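Local coordinates for glutamine aminotransferase class-II domain protein (Ruegeria pomeroyi, PDB 3MDN) that probably hydrolyses glutamine to release ammonia for transfer, as a class-II glutamine amidotransferase of the Ntn-hydrolase clan, at residues 6-11 with 195-200; 109-114 with 187-192. All coordinates share one frame; numbering follows the deposited sequence.

How the contacts relate
Strand 6-10 opens the chain as an inner strand of one antiparallel sheet, between 84-87 and 221-225. Contact 1 (6-11 with 195-200) brings it against a strand of the second sheet and closes a loop of 183 residues. Nested within that loop, contact 2 (109-114 with 187-192) closes a shorter one of 72 residues, rich in helix, and pairs two strands inside the second sheet. Strands 185-192 and 197-203 follow each other and lie side by side, with a probable hydrogen bond of 2.8 Å from Tyr198 N to Phe191 O. Contact 2 thus joins two strands within the second sheet, and contact 1 packs that sheet on the first.

Contact 1 of 2, residues 6-11 with 195-200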
loop_
_atom_site.group_PDB
_atom_site.type_symbol
_atom_site.label_atom_id
_atom_site.label_comp_id
_atom_site.label_asym_id
_atom_site.label_seq_id
_atom_site.Cartn_x
_atom_site.Cartn_y
_atom_site.Cartn_z
ATOM N N TRP D 6 7.891 20.923 2.752
ATOM C CA TRP D 6 8.096 20.367 4.088
ATOM C C TRP D 6 7.753 21.355 5.220
ATOM O O TRP D 6 7.692 22.572 4.996
ATOM C CB TRP D 6 9.481 19.742 4.248
ATOM C CG TRP D 6 10.738 20.635 4.133
ATOM C CD1 TRP D 6 11.665 20.621 3.118
ATOM C CD2 TRP D 6 11.239 21.582 5.109
ATOM N NE1 TRP D 6 12.696 21.504 3.394
ATOM C CE2 TRP D 6 12.452 22.110 4.600
ATOM C CE3 TRP D 6 10.785 22.023 6.352
ATOM C CZ2 TRP D 6 13.204 23.069 5.297
ATOM C CZ3 TRP D 6 11.535 22.969 7.039
ATOM C CH2 TRP D 6 12.720 23.490 6.509
ATOM N N ALA D 7 7.506 20.823 6.419
ATOM C CA ALA D 7 7.270 21.645 7.599
ATOM C C ALA D 7 7.840 21.015 8.866
ATOM O O ALA D 7 7.797 19.788 9.038
ATOM C CB ALA D 7 5.791 21.931 7.770
ATOM N N ALA D 8 8.371 21.858 9.747
ATOM C CA ALA D 8 8.946 21.418 11.014
ATOM C C ALA D 8 8.427 22.267 12.168
ATOM O O ALA D 8 8.083 23.439 11.990
ATOM C CB ALA D 8 10.487 21.443 10.968
ATOM N N TYR D 9 8.398 21.686 13.361
ATOM C CA TYR D 9 7.839 22.376 14.505
ATOM C C TYR D 9 8.654 22.130 15.768
ATOM O O TYR D 9 9.126 21.027 16.002
ATOM C CB TYR D 9 6.373 21.991 14.687
ATOM C CG TYR D 9 5.725 22.668 15.876
ATOM C CD1 TYR D 9 5.251 23.970 15.786
ATOM C CD2 TYR D 9 5.590 21.996 17.106
ATOM C CE1 TYR D 9 4.651 24.620 16.895
ATOM C CE2 TYR D 9 5.004 22.644 18.227
ATOM C CZ TYR D 9 4.547 23.967 18.093
ATOM O OH TYR D 9 3.951 24.598 19.149
ATOM N N HIS D 10 8.830 23.185 16.561
ATOM C CA HIS D 10 9.537 23.109 17.844
ATOM C C HIS D 10 8.868 24.078 18.861
ATOM O O HIS D 10 8.882 25.307 18.668
ATOM C CB HIS D 10 11.009 23.455 17.609
ATOM C CG HIS D 10 11.893 23.258 18.802
ATOM N ND1 HIS D 10 11.757 23.989 19.959
ATOM C CD2 HIS D 10 12.968 22.458 18.995
ATOM C CE1 HIS D 10 12.675 23.611 20.834
ATOM N NE2 HIS D 10 13.413 22.669 20.278
ATOM N N GLY D 11 8.232 23.519 19.898
ATOM C CA GLY D 11 7.567 24.312 20.936
ATOM C C GLY D 11 6.588 23.497 21.788
ATOM O O GLY D 11 6.736 22.276 21.954
ATOM N N GLN D 195 15.981 17.469 20.797
ATOM C CA GLN D 195 15.998 18.625 21.709
ATOM C C GLN D 195 16.064 19.989 20.990
ATOM O O GLN D 195 15.389 20.954 21.377
ATOM C CB GLN D 195 17.179 18.496 22.675
ATOM C CG GLN D 195 16.896 17.605 23.917
ATOM C CD GLN D 195 16.643 18.485 25.172
ATOM O OE1 GLN D 195 17.580 18.812 25.936
ATOM N NE2 GLN D 195 15.388 18.910 25.355
ATOM N N THR D 196 16.875 20.056 19.939
ATOM C CA THR D 196 17.069 21.284 19.164
ATOM C C THR D 196 16.581 21.016 17.756
ATOM O O THR D 196 16.738 19.911 17.274
ATOM C CB THR D 196 18.569 21.687 19.123
ATOM O OG1 THR D 196 19.041 21.887 20.456
ATOM C CG2 THR D 196 18.788 22.967 18.330
ATOM N N LEU D 197 16.026 22.027 17.088
ATOM C CA LEU D 197 15.591 21.859 15.713
ATOM C C LEU D 197 16.524 22.721 14.852
ATOM O O LEU D 197 16.799 23.870 15.209
ATOM C CB LEU D 197 14.140 22.322 15.546
ATOM C CG LEU D 197 13.658 22.479 14.094
ATOM C CD1 LEU D 197 13.691 21.105 13.411
ATOM C CD2 LEU D 197 12.227 23.088 14.000
ATOM N N TYR D 198 17.004 22.169 13.741
ATOM C CA TYR D 198 17.952 22.866 12.875
ATOM C C TYR D 198 17.364 22.996 11.486
ATOM O O TYR D 198 16.548 22.169 11.070
ATOM C CB TYR D 198 19.256 22.071 12.719
ATOM C CG TYR D 198 20.023 21.877 14.000
ATOM C CD1 TYR D 198 19.916 20.689 14.714
ATOM C CD2 TYR D 198 20.810 22.912 14.526
ATOM C CE1 TYR D 198 20.611 20.501 15.901
ATOM C CE2 TYR D 198 21.522 22.727 15.727
ATOM C CZ TYR D 198 21.418 21.519 16.394
ATOM O OH TYR D 198 22.069 21.325 17.586
ATOM N N ALA D 199 17.822 23.994 10.747
ATOM C CA ALA D 199 17.514 24.025 9.340
ATOM C C ALA D 199 18.619 24.773 8.642
ATOM O O ALA D 199 19.188 25.698 9.194
ATOM C CB ALA D 199 16.157 24.703 9.095
ATOM N N ALA D 200 18.939 24.366 7.430
ATOM C CA ALA D 200 20.005 25.032 6.687
ATOM C C ALA D 200 19.532 25.214 5.259
ATOM O O ALA D 200 18.669 24.494 4.791
ATOM C CB ALA D 200 21.301 24.208 6.735
#
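Gln195 meets His10 through its backbone: the carbonyl O accepts a hydrogen bond of 2.8 Å from His10 NE2, with an N-H...O angle of 167°. The acceptor sits at the edge of the imidazole, near the ring plane, whereas the donor stands above the plane of the carbonyl group. His10 has CG anti to the backbone N (chi1 -173°), and from there NE2 extends to the turn that precedes strand 197-200. That turn has its own anchor, since Asp193 OD1 accepts bonds from the backbone N of both Gln195 and Thr196, while Thr196 O is bonded to Ser192 OG. Thr196 adds little beyond the approach of its CA to the imidazole.

Leu197 carries most of the apolar contact. Its side chain and that of His10 slide past each other in opposite directions, with Leu197 CB 3.6 Å from His10 CD2 and Leu197 CD2 3.8 Å from His10 CB. The same methyl lies 3.9 Å from Ala8 CB, and its sister CD1 is 4.0 Å from that atom, so the fork of the leucine rests on the alanine methyl. Val224 of strand 221-225, the neighbour of 6-10 in its sheet, also touches Leu197.

Ala199 faces the same way, two residues on, and its CB makes a looser contact of 4.5 Å with Trp6 CH2 on the benzo ring of the indole. On the pyrrole ring, NE1 is hydrogen-bonded to Ser188 OG.

No backbone hydrogen bond joins the two strands; the segment axes approach to 8.2 Å, their N-to-C directions 145° apart. The separation is bridged mainly by side chains, with the Gln195 carbonyl the one polar link across it, as in the face-to-face packing of two antiparallel sheets at the centre of the four-layer αββα sandwich of Ntn hydrolases.

Contact 2 of 2, residues 109-114 with 187-192; sequences WCFMHN and LSAAFS
Phe111 and Phe191 face each other as a non-hydrogen-bonded antiparallel pair. Their CG positions differ, anti to the backbone N in Phe111 (chi1 -179°) but between the backbone N and the carbonyl carbon in Phe191 (chi1 54°), yet the side chains lie side by side, pointing the same way. Phe111 CD2 packs against Phe191 CB and CG (3.5 and 3.9 Å), and the rings meet obliquely, planes at 36° and centroids 5.8 Å apart. Farther out, Phe111 CZ reaches Ala189 CB at 4.0 Å. Trp109 brings CE3 within 3.2 Å of Ser192 O and CZ3 within 4.0 Å of Phe191 CD2, at the edge of the phenyl ring.

On the opposite face, Met112, a selenomethionine, runs extended beyond CG and sets its CE 4.0 Å from Ala190 CB. Ser188 OG, bonded to Trp6 NE1, lies 3.1 Å from Asn114 CB. Six backbone hydrogen bonds link Cys110 with Ser192, Met112 with Ala190 and Asn114 with Ser188, each pair in both directions.

The N-H and C=O of all six residues are therefore satisfied within a buried sheet, leaving mainly apolar groups to pack against helix 144-154 on the phenylalanine side and the facing sheet on the Met112 side.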
loop_
_atom_site.group_PDB
_atom_site.type_symbol
_atom_site.label_atom_id
_atom_site.label_comp_id
_atom_site.label_asym_id
_atom_site.label_seq_id
_atom_site.Cartn_x
_atom_site.Cartn_y
_atom_site.Cartn_z
ATOM N N TRP D 109 18.529 11.106 15.885
ATOM C CA TRP D 109 18.466 12.171 14.867
ATOM C C TRP D 109 17.493 11.855 13.730
ATOM O O TRP D 109 17.302 10.684 13.390
ATOM C CB TRP D 109 19.848 12.398 14.256
ATOM C CG TRP D 109 20.800 13.028 15.198
ATOM C CD1 TRP D 109 21.532 12.419 16.176
ATOM C CD2 TRP D 109 21.118 14.429 15.266
ATOM N NE1 TRP D 109 22.311 13.361 16.846
ATOM C CE2 TRP D 109 22.065 14.600 16.307
ATOM C CE3 TRP D 109 20.669 15.548 14.570
ATOM C CZ2 TRP D 109 22.585 15.847 16.649
ATOM C CZ3 TRP D 109 21.182 16.792 14.904
ATOM C CH2 TRP D 109 22.139 16.933 15.941
ATOM N N CYS D 110 16.871 12.892 13.177
ATOM C CA CYS D 110 16.073 12.725 11.971
ATOM C C CYS D 110 16.371 13.871 11.061
ATOM O O CYS D 110 16.948 14.861 11.500
ATOM C CB CYS D 110 14.572 12.644 12.268
ATOM S SG CYS D 110 13.891 14.043 13.171
ATOM N N PHE D 111 15.968 13.764 9.804
ATOM C CA PHE D 111 16.530 14.627 8.778
ATOM C C PHE D 111 15.663 14.572 7.530
ATOM O O PHE D 111 15.179 13.517 7.158
ATOM C CB PHE D 111 17.943 14.101 8.474
ATOM C CG PHE D 111 18.704 14.889 7.439
ATOM C CD1 PHE D 111 18.533 14.628 6.088
ATOM C CD2 PHE D 111 19.617 15.857 7.827
ATOM C CE1 PHE D 111 19.238 15.337 5.140
ATOM C CE2 PHE D 111 20.337 16.577 6.890
ATOM C CZ PHE D 111 20.143 16.321 5.541
HETATM N N MSE D 112 15.443 15.712 6.910
HETATM C CA MSE D 112 14.788 15.777 5.603
HETATM C C MSE D 112 15.381 16.912 4.754
HETATM O O MSE D 112 15.936 17.877 5.287
HETATM C CB MSE D 112 13.274 15.916 5.738
HETATM C CG MSE D 112 12.801 17.100 6.506
HETATM SE SE MSE D 112 10.850 17.061 6.596
HETATM C CE MSE D 112 10.704 18.700 7.690
ATOM N N HIS D 113 15.283 16.759 3.439
ATOM C CA HIS D 113 16.040 17.552 2.513
ATOM C C HIS D 113 15.176 17.767 1.270
ATOM O O HIS D 113 14.533 16.859 0.783
ATOM C CB HIS D 113 17.360 16.822 2.176
ATOM C CG HIS D 113 17.962 17.190 0.848
ATOM N ND1 HIS D 113 18.593 18.394 0.616
ATOM C CD2 HIS D 113 18.062 16.488 -0.308
ATOM C CE1 HIS D 113 19.033 18.433 -0.631
ATOM N NE2 HIS D 113 18.725 17.286 -1.213
ATOM N N ASN D 114 15.165 19.002 0.811
ATOM C CA ASN D 114 14.569 19.436 -0.427
ATOM C C ASN D 114 15.752 19.897 -1.312
ATOM O O ASN D 114 16.617 20.680 -0.856
ATOM C CB ASN D 114 13.624 20.616 -0.088
ATOM C CG ASN D 114 12.625 20.915 -1.167
ATOM O OD1 ASN D 114 11.756 21.778 -0.985
ATOM N ND2 ASN D 114 12.726 20.233 -2.298
ATOM N N LEU D 187 20.110 22.833 -1.724
ATOM C CA LEU D 187 19.819 22.249 -0.430
ATOM C C LEU D 187 18.983 23.137 0.497
ATOM O O LEU D 187 19.367 24.240 0.820
ATOM C CB LEU D 187 21.136 21.925 0.297
ATOM C CG LEU D 187 20.886 21.403 1.730
ATOM C CD1 LEU D 187 21.611 20.115 1.945
ATOM C CD2 LEU D 187 21.327 22.409 2.784
ATOM N N SER D 188 17.854 22.614 0.950
ATOM C CA SER D 188 17.216 23.134 2.124
ATOM C C SER D 188 16.980 21.865 2.907
ATOM O O SER D 188 16.579 20.823 2.341
ATOM C CB SER D 188 15.901 23.839 1.784
ATOM O OG SER D 188 14.895 22.853 1.728
ATOM N N ALA D 189 17.303 21.889 4.189
ATOM C CA ALA D 189 17.155 20.687 5.015
ATOM C C ALA D 189 16.673 21.101 6.393
ATOM O O ALA D 189 16.990 22.218 6.854
ATOM C CB ALA D 189 18.494 19.987 5.147
ATOM N N ALA D 190 15.917 20.213 7.040
ATOM C CA ALA D 190 15.569 20.348 8.469
ATOM C C ALA D 190 15.978 19.088 9.168
ATOM O O ALA D 190 15.935 17.999 8.577
ATOM C CB ALA D 190 14.068 20.589 8.663
ATOM N N PHE D 191 16.410 19.210 10.412
ATOM C CA PHE D 191 16.961 18.068 11.123
ATOM C C PHE D 191 16.973 18.338 12.637
ATOM O O PHE D 191 16.946 19.479 13.040
ATOM C CB PHE D 191 18.335 17.624 10.571
ATOM C CG PHE D 191 19.380 18.713 10.513
ATOM C CD1 PHE D 191 19.385 19.653 9.485
ATOM C CD2 PHE D 191 20.383 18.784 11.471
ATOM C CE1 PHE D 191 20.352 20.661 9.449
ATOM C CE2 PHE D 191 21.353 19.786 11.433
ATOM C CZ PHE D 191 21.358 20.702 10.420
ATOM N N SER D 192 16.942 17.277 13.452
ATOM C CA SER D 192 16.774 17.403 14.920
ATOM C C SER D 192 17.439 16.272 15.657
ATOM O O SER D 192 17.574 15.147 15.125
ATOM C CB SER D 192 15.284 17.387 15.302
ATOM O OG SER D 192 15.081 17.659 16.694
#